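Local coordinates for N-acetylglucosamine-specific lectin (Saxidomus purpuratus, PDB 6A7T), which binds N-acetylglucosamine and N-acetylgalactosamine through a C-type lectin domain that recognises sugar without calcium, at residues B[141-144]-B[145-148]. Numbering follows the deposited sequence.
Sequences HVDC and ENTN
Asp143 OD1 accepts the backbone N-H groups of Glu145 and Asn146, while Thr147 OG1 bonds to the ring of His141. Asp143 OD1 lies 3.0 Å from Glu145 N and 2.9 Å from Asn146 N. Glu145 thus takes part through its backbone N-H. Both donors come from the same face of the carboxylate. Glu145 N is on the anti side, 25° out of the plane, whereas Asn146 N stands well above it. The bond to Glu145 N makes an Asx turn, and Asn146 N adds a second bond to the same oxygen. Asp143 OD2 rests 3.4 Å from Asn146 CB.

The side chains of Thr147 and His141 approach from opposite directions. Thr147 OG1 sits at the ring edge, in plane, 2.8 Å from His141 NE2, and the two are hydrogen-bonded. With chi1 at -59°, Thr147 OG1 lies beside its own backbone N and also comes 3.5 Å from Asp143 CB. A water donates to Asp143 O and Thr147 O, bridging the two carbonyls across the turn.

Cys144 pairs with Cys125 in a disulfide. The loop joins strands 134-141 and 149-155 of the C-type lectin fold. It ties down His141, a residue of the N-acetylgalactosamine site, which holds no sugar in this chain.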
loop_
_atom_site.group_PDB
_atom_site.type_symbol
_atom_site.label_atom_id
_atom_site.label_comp_id
_atom_site.label_asym_id
_atom_site.label_seq_id
_atom_site.Cartn_x
_atom_site.Cartn_y
_atom_site.Cartn_z
ATOM N N HIS B 141 14.279 13.341 12.457
ATOM C CA HIS B 141 15.396 13.750 13.339
ATOM C C HIS B 141 16.735 13.414 12.660
ATOM O O HIS B 141 16.945 12.293 12.254
ATOM C CB HIS B 141 15.270 13.025 14.665
ATOM C CG HIS B 141 16.258 13.478 15.680
ATOM N ND1 HIS B 141 16.192 14.735 16.225
ATOM C CD2 HIS B 141 17.310 12.854 16.245
ATOM C CE1 HIS B 141 17.195 14.865 17.080
ATOM N NE2 HIS B 141 17.877 13.742 17.137
ATOM N N VAL B 142 17.707 14.353 12.675
ATOM C CA VAL B 142 18.973 14.231 11.932
ATOM C C VAL B 142 19.825 13.096 12.488
ATOM O O VAL B 142 20.497 12.391 11.738
ATOM C CB VAL B 142 19.797 15.541 11.940
ATOM C CG1 VAL B 142 20.178 15.972 13.345
ATOM C CG2 VAL B 142 21.063 15.417 11.096
ATOM N N ASP B 143 19.850 12.972 13.817
ATOM C CA ASP B 143 20.744 12.081 14.477
ATOM C C ASP B 143 20.084 10.719 14.690
ATOM O O ASP B 143 19.313 10.515 15.638
ATOM C CB ASP B 143 21.209 12.674 15.803
ATOM C CG ASP B 143 22.457 11.991 16.325
ATOM O OD1 ASP B 143 22.748 10.847 15.895
ATOM O OD2 ASP B 143 23.128 12.588 17.188
ATOM N N CYS B 144 20.523 9.766 13.873
ATOM C CA CYS B 144 20.005 8.435 13.820
ATOM C C CYS B 144 20.837 7.482 14.657
ATOM O O CYS B 144 20.520 6.288 14.709
ATOM C CB CYS B 144 19.986 7.968 12.371
ATOM S SG CYS B 144 18.746 8.867 11.415
ATOM N N GLU B 145 21.876 8.003 15.336
ATOM C CA GLU B 145 22.680 7.150 16.136
ATOM C C GLU B 145 22.667 7.536 17.621
ATOM O O GLU B 145 22.638 6.625 18.496
ATOM C CB GLU B 145 24.096 7.105 15.559
ATOM C CG GLU B 145 24.878 5.990 16.206
ATOM C CD GLU B 145 26.267 5.743 15.656
ATOM O OE1 GLU B 145 26.579 6.271 14.535
ATOM O OE2 GLU B 145 27.042 5.036 16.371
ATOM N N ASN B 146 22.720 8.839 17.927
ATOM C CA ASN B 146 23.105 9.288 19.279
ATOM C C ASN B 146 21.981 9.973 20.067
ATOM O O ASN B 146 22.171 10.363 21.234
ATOM C CB ASN B 146 24.366 10.141 19.198
ATOM C CG ASN B 146 25.557 9.216 19.125
ATOM O OD1 ASN B 146 25.691 8.302 19.942
ATOM N ND2 ASN B 146 26.349 9.377 18.099
ATOM N N THR B 147 20.788 10.094 19.507
ATOM C CA THR B 147 19.692 10.608 20.251
ATOM C C THR B 147 18.923 9.425 20.823
ATOM O O THR B 147 18.285 8.649 20.078
ATOM C CB THR B 147 18.814 11.525 19.406
ATOM O OG1 THR B 147 19.646 12.598 18.950
ATOM C CG2 THR B 147 17.575 12.005 20.135
ATOM N N ASN B 148 19.018 9.240 22.137
ATOM C CA ASN B 148 18.526 8.031 22.736
ATOM C C ASN B 148 17.060 8.195 23.091
ATOM O O ASN B 148 16.703 9.166 23.691
ATOM C CB ASN B 148 19.340 7.639 23.969
ATOM C CG ASN B 148 20.606 6.915 23.574
ATOM O OD1 ASN B 148 20.735 5.708 23.785
ATOM N ND2 ASN B 148 21.565 7.630 23.050
HETATM O O HOH W 1 19.121 8.442 17.357
#